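Hypothetical protein Rv2632c/MT2708 (Mycobacterium tuberculosis, PDB 2FGG) is of unknown function but belongs to the Rv2632c-like family, which also includes Rv1738 of the same bacterium. Local coordinates at residues I17-E22 against I55-A60; A26-S31 against S66-Q71; L42-P47 against I61-S66. All coordinates share one frame; numbering follows the deposited sequence.

Contact 1. Residues I17-E22 against I55-A60; sequences IEEHDE and IGDELA
OD1 of D57 is the atom on which the contact converges, touched by two side chains of the strand end without a hydrogen bond from either. E19 brings its carboxylate to it, with E19 OE1 lying 3.3 Å from D57 OD1. Two acceptors meet here, a close approach of like charges; the carboxylate planes are 59° apart. That proximity might raise the proton affinity of one acid, although the site is at the surface, where solvent can screen it. The second partner is apolar: the CG2 methyl of I17 sits 3.5 Å from D57 OD1. I17 reaches there because CG2 is anti to its backbone N (CG1 at chi1 -51°), and its side chain crosses that of D57 at about a right angle. D57 meets them with its carboxylate rather than with its CB. Backbones remain well separated, the closest CA atoms being those of I17 and D57 at 6.6 Å. T24 on the neighbouring strand touches I17, E19 and D57 alike. The 140 Å² buried belongs to the surface margin of a helix packed across a three-stranded antiparallel sheet, here at outer strand 14-19.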
ATOM      1  N   ILE A  17      -6.074  -9.609   2.257  1.00 68.45           N
ATOM      2  CA  ILE A  17      -6.619  -9.294   3.583  1.00 69.26           C
ATOM      3  C   ILE A  17      -6.728 -10.564   4.419  1.00 69.88           C
ATOM      4  O   ILE A  17      -7.475 -11.470   4.065  1.00 69.96           O
ATOM      5  CB  ILE A  17      -8.024  -8.637   3.517  1.00 69.20           C
ATOM      6  CG1 ILE A  17      -8.049  -7.452   2.552  1.00 69.12           C
ATOM      7  CG2 ILE A  17      -8.488  -8.201   4.906  1.00 69.28           C
ATOM      8  CD1 ILE A  17      -8.623  -7.789   1.195  1.00 69.39           C
ATOM      9  N   GLU A  18      -5.987 -10.625   5.521  1.00 70.87           N
ATOM     10  CA  GLU A  18      -6.062 -11.759   6.440  1.00 71.99           C
ATOM     11  C   GLU A  18      -6.633 -11.299   7.766  1.00 72.84           C
ATOM     12  O   GLU A  18      -6.168 -10.314   8.336  1.00 72.85           O
ATOM     13  CB  GLU A  18      -4.685 -12.364   6.702  1.00 71.96           C
ATOM     14  CG  GLU A  18      -3.851 -12.678   5.487  1.00 72.27           C
ATOM     15  CD  GLU A  18      -2.474 -13.176   5.875  1.00 72.85           C
ATOM     16  OE1 GLU A  18      -1.544 -12.343   5.960  1.00 72.75           O
ATOM     17  OE2 GLU A  18      -2.329 -14.395   6.121  1.00 72.84           O
ATOM     18  N   GLU A  19      -7.629 -12.027   8.260  1.00 74.06           N
ATOM     19  CA  GLU A  19      -8.288 -11.692   9.519  1.00 75.27           C
ATOM     20  C   GLU A  19      -7.926 -12.741  10.568  1.00 76.11           C
ATOM     21  O   GLU A  19      -8.262 -13.918  10.418  1.00 76.28           O
ATOM     22  CB  GLU A  19      -9.799 -11.594   9.308  1.00 75.23           C
ATOM     23  CG  GLU A  19     -10.200 -10.526   8.290  1.00 75.25           C
ATOM     24  CD  GLU A  19     -11.397 -10.926   7.449  1.00 75.57           C
ATOM     25  OE1 GLU A  19     -11.278 -10.908   6.206  1.00 75.43           O
ATOM     26  OE2 GLU A  19     -12.453 -11.265   8.027  1.00 75.72           O
ATOM     27  N   HIS A  20      -7.243 -12.304  11.626  1.00 77.20           N
ATOM     28  CA  HIS A  20      -6.545 -13.231  12.531  1.00 78.19           C
ATOM     29  C   HIS A  20      -7.405 -14.121  13.474  1.00 78.59           C
ATOM     30  O   HIS A  20      -7.396 -15.335  13.263  1.00 78.83           O
ATOM     31  CB  HIS A  20      -5.344 -12.561  13.239  1.00 78.49           C
ATOM     32  CG  HIS A  20      -4.201 -12.207  12.325  1.00 79.36           C
ATOM     33  ND1 HIS A  20      -2.893 -12.555  12.599  1.00 80.34           N
ATOM     34  CD2 HIS A  20      -4.168 -11.526  11.153  1.00 79.63           C
ATOM     35  CE1 HIS A  20      -2.106 -12.104  11.638  1.00 80.39           C
ATOM     36  NE2 HIS A  20      -2.855 -11.475  10.748  1.00 80.02           N
ATOM     37  N   ASP A  21      -8.144 -13.620  14.483  1.00 79.04           N
ATOM     38  CA  ASP A  21      -8.342 -12.218  14.918  1.00 79.34           C
ATOM     39  C   ASP A  21      -7.236 -11.740  15.904  1.00 79.33           C
ATOM     40  O   ASP A  21      -6.309 -12.510  16.187  1.00 79.41           O
ATOM     41  CB  ASP A  21      -9.738 -12.093  15.560  1.00 79.50           C
ATOM     42  CG  ASP A  21     -10.821 -11.641  14.572  1.00 79.99           C
ATOM     43  OD1 ASP A  21     -12.015 -11.881  14.860  1.00 80.77           O
ATOM     44  OD2 ASP A  21     -10.494 -11.039  13.520  1.00 80.20           O
ATOM     45  N   GLU A  22      -7.308 -10.517  16.465  1.00 79.15           N
ATOM     46  CA  GLU A  22      -8.501  -9.626  16.539  1.00 78.76           C
ATOM     47  C   GLU A  22      -9.034  -8.801  15.325  1.00 78.08           C
ATOM     48  O   GLU A  22     -10.248  -8.583  15.293  1.00 78.35           O
ATOM     49  CB  GLU A  22      -8.484  -8.755  17.823  1.00 79.00           C
ATOM     50  CG  GLU A  22      -7.723  -7.416  17.734  1.00 79.70           C
ATOM     51  CD  GLU A  22      -6.375  -7.423  18.457  1.00 80.55           C
ATOM     52  OE1 GLU A  22      -5.516  -6.580  18.114  1.00 80.63           O
ATOM     53  OE2 GLU A  22      -6.176  -8.256  19.373  1.00 81.15           O
ATOM     54  N   ILE A  55     -15.678  -3.336   7.867  1.00 57.05           N
ATOM     55  CA  ILE A  55     -15.010  -2.212   8.531  1.00 55.58           C
ATOM     56  C   ILE A  55     -13.522  -2.500   8.763  1.00 54.96           C
ATOM     57  O   ILE A  55     -12.673  -1.704   8.378  1.00 54.65           O
ATOM     58  CB  ILE A  55     -15.695  -1.808   9.864  1.00 55.48           C
ATOM     59  CG1 ILE A  55     -17.140  -1.371   9.624  1.00 55.02           C
ATOM     60  CG2 ILE A  55     -14.924  -0.680  10.540  1.00 55.10           C
ATOM     61  CD1 ILE A  55     -17.956  -1.175  10.894  1.00 55.29           C
ATOM     62  N   GLY A  56     -13.216  -3.640   9.376  1.00 54.23           N
ATOM     63  CA  GLY A  56     -11.831  -4.044   9.601  1.00 53.78           C
ATOM     64  C   GLY A  56     -11.020  -4.200   8.324  1.00 53.59           C
ATOM     65  O   GLY A  56      -9.867  -3.787   8.267  1.00 53.38           O
ATOM     66  N   ASP A  57     -11.633  -4.795   7.301  1.00 53.62           N
ATOM     67  CA  ASP A  57     -10.996  -5.015   6.002  1.00 53.69           C
ATOM     68  C   ASP A  57     -10.668  -3.713   5.304  1.00 53.63           C
ATOM     69  O   ASP A  57      -9.529  -3.500   4.892  1.00 54.33           O
ATOM     70  CB  ASP A  57     -11.897  -5.838   5.076  1.00 53.92           C
ATOM     71  CG  ASP A  57     -12.082  -7.260   5.543  1.00 54.33           C
ATOM     72  OD1 ASP A  57     -11.481  -7.659   6.566  1.00 55.17           O
ATOM     73  OD2 ASP A  57     -12.860  -7.978   4.884  1.00 55.39           O
ATOM     74  N   GLU A  58     -11.662  -2.844   5.160  1.00 53.28           N
ATOM     75  CA  GLU A  58     -11.455  -1.567   4.472  1.00 52.92           C
ATOM     76  C   GLU A  58     -10.499  -0.615   5.206  1.00 52.81           C
ATOM     77  O   GLU A  58      -9.791   0.163   4.570  1.00 53.43           O
ATOM     78  CB  GLU A  58     -12.794  -0.885   4.156  1.00 52.82           C
ATOM     79  CG  GLU A  58     -13.583  -0.413   5.364  1.00 51.69           C
ATOM     80  CD  GLU A  58     -15.038  -0.146   5.061  1.00 50.82           C
ATOM     81  OE1 GLU A  58     -15.501  -0.459   3.950  1.00 52.56           O
ATOM     82  OE2 GLU A  58     -15.736   0.367   5.947  1.00 49.91           O
ATOM     83  N   LEU A  59     -10.475  -0.674   6.534  1.00 52.29           N
ATOM     84  CA  LEU A  59      -9.512   0.107   7.307  1.00 51.77           C
ATOM     85  C   LEU A  59      -8.092  -0.421   7.130  1.00 52.12           C
ATOM     86  O   LEU A  59      -7.142   0.355   7.042  1.00 52.34           O
ATOM     87  CB  LEU A  59      -9.888   0.131   8.791  1.00 51.54           C
ATOM     88  CG  LEU A  59      -9.009   0.921   9.769  1.00 50.91           C
ATOM     89  CD1 LEU A  59      -8.688   2.313   9.255  1.00 49.81           C
ATOM     90  CD2 LEU A  59      -9.669   0.999  11.139  1.00 50.87           C
ATOM     91  N   ALA A  60      -7.947  -1.741   7.091  1.00 52.44           N
ATOM     92  CA  ALA A  60      -6.655  -2.353   6.851  1.00 52.81           C
ATOM     93  C   ALA A  60      -6.163  -2.003   5.457  1.00 53.25           C
ATOM     94  O   ALA A  60      -5.004  -1.656   5.288  1.00 54.17           O
ATOM     95  CB  ALA A  60      -6.729  -3.842   7.022  1.00 52.53           C
TER

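Contact 2. Residues A26-S31 against S66-Q71; sequences AKARLS and SDLANQ
L68 directs one methyl, CD2, at the face of segment 26-31 of strand 24-32, and that single group makes the contact. Its nearest neighbour is a backbone atom, A28 O at 3.8 Å from L68 CD2. The two other partners are beta carbons: L30 CB stands 4.1 Å from L68 CD2, and A28 CB is 4.2 Å from the same methyl. The methyl therefore spans two residues of the strand that face the helix, A28 and L30. L68 CG is anti to the backbone N (chi1 -178°), which carries the isobutyl group out from the helix into this position. The separation of CA atoms, 7.2 Å between A28 and L68, is bridged by this one leucine. All three residues are buried, and M37, I13, C11, L65 and L72 close in around them.

The looser flank is polar and belongs to the helix itself: the side chains of Q71 and D67 come no nearer to segment 26-31 than 6.8 and 7.1 Å. There Q71 NE2 donates to D67 OD1 over 3.2 Å, at an N-H...O angle of 160°; the oxygen is approached from above the carboxylate plane, 63° out of it. Each partner has a further bond, to the backbone of strand 35-43: D67 OD2 accepts from V40 N, and Q71 NE2 also reaches V38 O. On the far side of the strand, R29 turns away from the helix and is exposed. The contact is thus purely van der Waals across an apolar, buried interface, while directional bonds join the helix to strand 35-43 beside it.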
ATOM      1  N   ALA A  26      -3.869  -6.104   6.065  1.00 66.39           N
ATOM      2  CA  ALA A  26      -3.813  -6.068   4.616  1.00 65.76           C
ATOM      3  C   ALA A  26      -2.401  -5.802   4.119  1.00 65.44           C
ATOM      4  O   ALA A  26      -1.643  -5.037   4.716  1.00 65.31           O
ATOM      5  CB  ALA A  26      -4.779  -5.045   4.056  1.00 65.32           C
ATOM      6  N   LYS A  27      -2.061  -6.475   3.028  1.00 65.17           N
ATOM      7  CA  LYS A  27      -0.826  -6.251   2.310  1.00 64.96           C
ATOM      8  C   LYS A  27      -1.183  -5.855   0.881  1.00 65.08           C
ATOM      9  O   LYS A  27      -1.975  -6.541   0.233  1.00 65.16           O
ATOM     10  CB  LYS A  27       0.032  -7.511   2.336  1.00 64.71           C
ATOM     11  CG  LYS A  27       0.671  -7.769   3.694  1.00 64.69           C
ATOM     12  CD  LYS A  27       1.373  -9.110   3.752  1.00 63.47           C
ATOM     13  CE  LYS A  27       2.195  -9.211   5.008  1.00 63.36           C
ATOM     14  NZ  LYS A  27       3.224 -10.270   4.875  1.00 64.13           N
ATOM     15  N   ALA A  28      -0.635  -4.725   0.419  1.00 65.10           N
ATOM     16  CA  ALA A  28      -0.790  -4.264  -0.968  1.00 65.10           C
ATOM     17  C   ALA A  28       0.557  -4.303  -1.694  1.00 65.34           C
ATOM     18  O   ALA A  28       1.446  -3.501  -1.410  1.00 65.55           O
ATOM     19  CB  ALA A  28      -1.379  -2.872  -1.007  1.00 65.19           C
ATOM     20  N   ARG A  29       0.698  -5.243  -2.627  1.00 65.41           N
ATOM     21  CA  ARG A  29       1.957  -5.476  -3.330  1.00 65.62           C
ATOM     22  C   ARG A  29       1.970  -4.850  -4.717  1.00 65.04           C
ATOM     23  O   ARG A  29       1.079  -5.087  -5.517  1.00 65.10           O
ATOM     24  CB  ARG A  29       2.253  -6.979  -3.425  1.00 65.43           C
ATOM     25  CG  ARG A  29       3.520  -7.318  -4.221  1.00 66.64           C
ATOM     26  CD  ARG A  29       3.731  -8.816  -4.411  1.00 67.06           C
ATOM     27  NE  ARG A  29       2.506  -9.502  -4.823  1.00 70.62           N
ATOM     28  CZ  ARG A  29       2.390 -10.819  -4.991  1.00 71.33           C
ATOM     29  NH1 ARG A  29       3.432 -11.623  -4.794  1.00 71.85           N
ATOM     30  NH2 ARG A  29       1.224 -11.333  -5.362  1.00 71.72           N
ATOM     31  N   LEU A  30       2.998  -4.056  -4.987  1.00 64.82           N
ATOM     32  CA  LEU A  30       3.217  -3.465  -6.301  1.00 64.42           C
ATOM     33  C   LEU A  30       4.632  -3.795  -6.792  1.00 64.63           C
ATOM     34  O   LEU A  30       5.606  -3.632  -6.054  1.00 64.81           O
ATOM     35  CB  LEU A  30       3.003  -1.944  -6.238  1.00 64.24           C
ATOM     36  CG  LEU A  30       3.405  -1.059  -7.427  1.00 63.80           C
ATOM     37  CD1 LEU A  30       2.600  -1.376  -8.687  1.00 62.25           C
ATOM     38  CD2 LEU A  30       3.266   0.403  -7.064  1.00 63.60           C
ATOM     39  N   SER A  31       4.738  -4.279  -8.027  1.00 64.66           N
ATOM     40  CA  SER A  31       6.032  -4.441  -8.677  1.00 64.75           C
ATOM     41  C   SER A  31       6.376  -3.143  -9.378  1.00 64.80           C
ATOM     42  O   SER A  31       5.667  -2.723 -10.292  1.00 64.62           O
ATOM     43  CB  SER A  31       6.000  -5.585  -9.684  1.00 64.82           C
ATOM     44  OG  SER A  31       6.091  -6.837  -9.033  1.00 65.56           O
ATOM     45  N   SER A  66      -1.933   3.647   2.101  1.00 59.05           N
ATOM     46  CA  SER A  66      -1.202   4.787   2.651  1.00 60.09           C
ATOM     47  C   SER A  66       0.262   4.470   2.775  1.00 60.01           C
ATOM     48  O   SER A  66       1.106   5.293   2.442  1.00 60.46           O
ATOM     49  CB  SER A  66      -1.693   5.141   4.058  1.00 60.13           C
ATOM     50  OG  SER A  66      -3.080   5.362   4.071  1.00 63.06           O
ATOM     51  N   ASP A  67       0.555   3.289   3.306  1.00 60.41           N
ATOM     52  CA  ASP A  67       1.922   2.839   3.494  1.00 60.41           C
ATOM     53  C   ASP A  67       2.618   2.812   2.140  1.00 60.40           C
ATOM     54  O   ASP A  67       3.709   3.345   1.983  1.00 60.70           O
ATOM     55  CB  ASP A  67       1.935   1.449   4.129  1.00 60.66           C
ATOM     56  CG  ASP A  67       3.328   0.975   4.468  1.00 61.63           C
ATOM     57  OD1 ASP A  67       4.230   1.829   4.583  1.00 65.11           O
ATOM     58  OD2 ASP A  67       3.534  -0.246   4.633  1.00 62.79           O
ATOM     59  N   LEU A  68       1.965   2.205   1.160  1.00 60.14           N
ATOM     60  CA  LEU A  68       2.540   2.052  -0.156  1.00 60.05           C
ATOM     61  C   LEU A  68       2.682   3.413  -0.830  1.00 60.55           C
ATOM     62  O   LEU A  68       3.705   3.680  -1.462  1.00 60.93           O
ATOM     63  CB  LEU A  68       1.704   1.085  -0.991  1.00 59.73           C
ATOM     64  CG  LEU A  68       2.156   0.738  -2.410  1.00 59.82           C
ATOM     65  CD1 LEU A  68       3.508   0.044  -2.431  1.00 59.36           C
ATOM     66  CD2 LEU A  68       1.108  -0.120  -3.067  1.00 59.55           C
ATOM     67  N   ALA A  69       1.670   4.269  -0.691  1.00 60.41           N
ATOM     68  CA  ALA A  69       1.742   5.640  -1.198  1.00 60.31           C
ATOM     69  C   ALA A  69       2.951   6.376  -0.616  1.00 60.76           C
ATOM     70  O   ALA A  69       3.695   7.023  -1.357  1.00 61.05           O
ATOM     71  CB  ALA A  69       0.471   6.393  -0.897  1.00 60.04           C
ATOM     72  N   ASN A  70       3.160   6.250   0.697  1.00 60.96           N
ATOM     73  CA  ASN A  70       4.288   6.883   1.378  1.00 61.11           C
ATOM     74  C   ASN A  70       5.630   6.357   0.893  1.00 60.77           C
ATOM     75  O   ASN A  70       6.595   7.105   0.781  1.00 61.24           O
ATOM     76  CB  ASN A  70       4.194   6.714   2.889  1.00 61.38           C
ATOM     77  CG  ASN A  70       3.010   7.451   3.497  1.00 64.45           C
ATOM     78  OD1 ASN A  70       2.545   8.482   2.982  1.00 67.10           O
ATOM     79  ND2 ASN A  70       2.506   6.919   4.606  1.00 66.86           N
ATOM     80  N   GLN A  71       5.693   5.066   0.610  1.00 60.21           N
ATOM     81  CA  GLN A  71       6.897   4.483   0.044  1.00 59.65           C
ATOM     82  C   GLN A  71       7.148   5.035  -1.357  1.00 59.36           C
ATOM     83  O   GLN A  71       8.292   5.279  -1.734  1.00 60.20           O
ATOM     84  CB  GLN A  71       6.783   2.966   0.003  1.00 59.51           C
ATOM     85  CG  GLN A  71       6.924   2.307   1.354  1.00 59.08           C
ATOM     86  CD  GLN A  71       6.591   0.853   1.287  1.00 59.29           C
ATOM     87  OE1 GLN A  71       7.161   0.116   0.496  1.00 60.88           O
ATOM     88  NE2 GLN A  71       5.663   0.425   2.114  1.00 59.51           N
TER

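Contact 3. Residues L42-P47 against I61-S66; sequences LARLDP and IARALS
R63 and L42 meet through an arginine that reaches out from the helix to the end of strand 35-43. Its CB points toward the strand and CG lies anti to the carbonyl carbon (chi1 -59°); these two atoms carry the chain out from the helix. From CG to NE the chain is extended, and contact begins at R63 CD, 3.3 Å from L42 O. NE passes that oxygen at 3.9 Å, too far to bond. CZ follows, with R63 CZ 3.7 Å from L42 O. At the tip, R63 NH1 donates to L42 O over 2.8 Å, the N-H...O angle being a bent 141°; the oxygen lies 24° out of the guanidinium plane. A43 CB is 4.0 Å from R63 NH1. A very short approach makes the modelled contact of R44 CD with R63 NH1 doubtful, and the cis peptide bond before R44 is a further sign of this. At the strand end and just after it, L59 of the helix touches A43, R44 and L45. An arginine taking a strand-end carbonyl thus ties the last strand of the antiparallel meander to the helix that follows it and covers the sheet.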
ATOM      1  N   LEU A  42      -2.945  -2.493   9.298  1.00 62.99           N
ATOM      2  CA  LEU A  42      -3.503  -3.279  10.395  1.00 64.10           C
ATOM      3  C   LEU A  42      -4.627  -2.557  11.115  1.00 64.74           C
ATOM      4  O   LEU A  42      -4.499  -1.385  11.445  1.00 64.67           O
ATOM      5  CB  LEU A  42      -2.409  -3.596  11.410  1.00 64.12           C
ATOM      6  CG  LEU A  42      -1.475  -4.752  11.074  1.00 64.87           C
ATOM      7  CD1 LEU A  42      -0.034  -4.367  11.352  1.00 65.65           C
ATOM      8  CD2 LEU A  42      -1.878  -5.993  11.861  1.00 65.91           C
ATOM      9  N   ALA A  43      -5.719  -3.279  11.346  1.00 65.93           N
ATOM     10  CA  ALA A  43      -6.806  -2.872  12.231  1.00 67.46           C
ATOM     11  C   ALA A  43      -6.991  -4.089  13.128  1.00 68.72           C
ATOM     12  O   ALA A  43      -6.932  -5.186  12.593  1.00 69.08           O
ATOM     13  CB  ALA A  43      -8.045  -2.626  11.413  1.00 67.30           C
ATOM     14  N   ARG A  44      -7.225  -4.009  14.449  1.00 70.58           N
ATOM     15  CA  ARG A  44      -7.749  -2.925  15.312  1.00 72.46           C
ATOM     16  C   ARG A  44      -9.037  -3.502  15.898  1.00 73.15           C
ATOM     17  O   ARG A  44      -9.003  -4.582  16.486  1.00 73.39           O
ATOM     18  CB  ARG A  44      -7.977  -1.563  14.625  1.00 72.62           C
ATOM     19  CG  ARG A  44      -6.941  -0.478  14.980  1.00 73.38           C
ATOM     20  CD  ARG A  44      -7.431   0.931  14.641  1.00 73.59           C
ATOM     21  NE  ARG A  44      -7.953   1.662  15.800  1.00 77.34           N
ATOM     22  CZ  ARG A  44      -9.245   1.896  16.047  1.00 78.91           C
ATOM     23  NH1 ARG A  44     -10.188   1.457  15.215  1.00 79.38           N
ATOM     24  NH2 ARG A  44      -9.600   2.576  17.136  1.00 79.56           N
ATOM     25  N   LEU A  45     -10.149  -2.777  15.736  1.00 74.32           N
ATOM     26  CA  LEU A  45     -11.535  -3.250  15.969  1.00 75.39           C
ATOM     27  C   LEU A  45     -11.760  -4.583  16.729  1.00 76.23           C
ATOM     28  O   LEU A  45     -11.526  -5.652  16.158  1.00 76.47           O
ATOM     29  CB  LEU A  45     -12.301  -3.305  14.627  1.00 75.32           C
ATOM     30  CG  LEU A  45     -12.708  -2.061  13.810  1.00 75.38           C
ATOM     31  CD1 LEU A  45     -13.722  -1.182  14.534  1.00 75.95           C
ATOM     32  CD2 LEU A  45     -11.522  -1.222  13.367  1.00 75.21           C
ATOM     33  N   ASP A  46     -12.218  -4.557  17.991  1.00 77.15           N
ATOM     34  CA  ASP A  46     -12.386  -3.363  18.854  1.00 78.07           C
ATOM     35  C   ASP A  46     -13.023  -3.570  20.264  1.00 78.44           C
ATOM     36  O   ASP A  46     -13.563  -2.607  20.822  1.00 78.56           O
ATOM     37  CB  ASP A  46     -13.087  -2.192  18.121  1.00 78.22           C
ATOM     38  CG  ASP A  46     -14.575  -2.448  17.839  1.00 78.97           C
ATOM     39  OD1 ASP A  46     -15.155  -3.444  18.339  1.00 79.20           O
ATOM     40  OD2 ASP A  46     -15.170  -1.621  17.109  1.00 79.75           O
ATOM     41  N   PRO A  47     -12.977  -4.795  20.856  1.00 78.86           N
ATOM     42  CA  PRO A  47     -12.607  -6.164  20.434  1.00 79.09           C
ATOM     43  C   PRO A  47     -13.374  -6.887  19.282  1.00 79.22           C
ATOM     44  O   PRO A  47     -12.704  -7.189  18.291  1.00 79.27           O
ATOM     45  CB  PRO A  47     -12.591  -6.970  21.753  1.00 79.18           C
ATOM     46  CG  PRO A  47     -12.473  -5.936  22.835  1.00 79.06           C
ATOM     47  CD  PRO A  47     -13.249  -4.760  22.310  1.00 78.95           C
ATOM     48  N   ILE A  61      -7.038  -2.096   4.463  1.00 53.59           N
ATOM     49  CA  ILE A  61      -6.665  -1.770   3.092  1.00 54.13           C
ATOM     50  C   ILE A  61      -6.247  -0.307   2.996  1.00 54.50           C
ATOM     51  O   ILE A  61      -5.235   0.013   2.385  1.00 55.44           O
ATOM     52  CB  ILE A  61      -7.809  -2.048   2.094  1.00 54.26           C
ATOM     53  CG1 ILE A  61      -8.153  -3.537   2.064  1.00 54.67           C
ATOM     54  CG2 ILE A  61      -7.414  -1.617   0.700  1.00 54.84           C
ATOM     55  CD1 ILE A  61      -9.416  -3.842   1.282  1.00 56.00           C
ATOM     56  N   ALA A  62      -7.019   0.580   3.612  1.00 54.50           N
ATOM     57  CA  ALA A  62      -6.696   1.996   3.620  1.00 54.42           C
ATOM     58  C   ALA A  62      -5.296   2.245   4.188  1.00 54.53           C
ATOM     59  O   ALA A  62      -4.520   2.999   3.621  1.00 55.26           O
ATOM     60  CB  ALA A  62      -7.756   2.779   4.388  1.00 53.89           C
ATOM     61  N   ARG A  63      -4.970   1.606   5.301  1.00 54.58           N
ATOM     62  CA  ARG A  63      -3.646   1.762   5.918  1.00 54.37           C
ATOM     63  C   ARG A  63      -2.531   1.136   5.071  1.00 55.17           C
ATOM     64  O   ARG A  63      -1.429   1.678   4.993  1.00 55.68           O
ATOM     65  CB  ARG A  63      -3.649   1.200   7.331  1.00 53.47           C
ATOM     66  CG  ARG A  63      -4.661   1.885   8.209  1.00 51.83           C
ATOM     67  CD  ARG A  63      -4.707   1.328   9.597  1.00 49.30           C
ATOM     68  NE  ARG A  63      -5.236   2.341  10.502  1.00 48.81           N
ATOM     69  CZ  ARG A  63      -5.896   2.086  11.621  1.00 47.97           C
ATOM     70  NH1 ARG A  63      -6.122   0.837  11.989  1.00 47.31           N
ATOM     71  NH2 ARG A  63      -6.341   3.087  12.366  1.00 48.21           N
ATOM     72  N   ALA A  64      -2.831   0.013   4.427  1.00 55.56           N
ATOM     73  CA  ALA A  64      -1.900  -0.609   3.505  1.00 56.27           C
ATOM     74  C   ALA A  64      -1.585   0.304   2.323  1.00 56.63           C
ATOM     75  O   ALA A  64      -0.439   0.431   1.937  1.00 57.48           O
ATOM     76  CB  ALA A  64      -2.429  -1.937   3.032  1.00 55.85           C
ATOM     77  N   LEU A  65      -2.596   0.939   1.748  1.00 57.51           N
ATOM     78  CA  LEU A  65      -2.397   1.798   0.577  1.00 57.81           C
ATOM     79  C   LEU A  65      -1.661   3.096   0.916  1.00 58.33           C
ATOM     80  O   LEU A  65      -0.876   3.580   0.110  1.00 58.49           O
ATOM     81  CB  LEU A  65      -3.736   2.098  -0.107  1.00 57.79           C
ATOM     82  CG  LEU A  65      -4.497   0.923  -0.731  1.00 56.94           C
ATOM     83  CD1 LEU A  65      -5.808   1.412  -1.305  1.00 53.76           C
ATOM     84  CD2 LEU A  65      -3.688   0.173  -1.794  1.00 56.02           C
ATOM     85  N   SER A  66      -1.933   3.647   2.101  1.00 59.05           N
ATOM     86  CA  SER A  66      -1.202   4.787   2.651  1.00 60.09           C
ATOM     87  C   SER A  66       0.262   4.470   2.775  1.00 60.01           C
ATOM     88  O   SER A  66       1.106   5.293   2.442  1.00 60.46           O
ATOM     89  CB  SER A  66      -1.693   5.141   4.058  1.00 60.13           C
ATOM     90  OG  SER A  66      -3.080   5.362   4.071  1.00 63.06           O
TER

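All three contacts join helix 54-83 to one antiparallel sheet, and each uses a different strand: 14-19 for contact 1, 24-32 for contact 2 and 35-43 for contact 3. Contacts 1 and 3 are neighbours, their centres about 6 Å apart near the start of the helix; contact 2 lies about 16 Å from contact 1 and about 13 Å from contact 3, close to the middle of the chain. The strand segments come first and the helix segments follow as 55-60, 61-66 and 66-71. Contact 1 therefore alternates with both others along the chain, while contact 3 falls between the segments of contact 2, sharing S66 with the second. One helix thus covers all three strands of this beta-beta-beta-alpha chain.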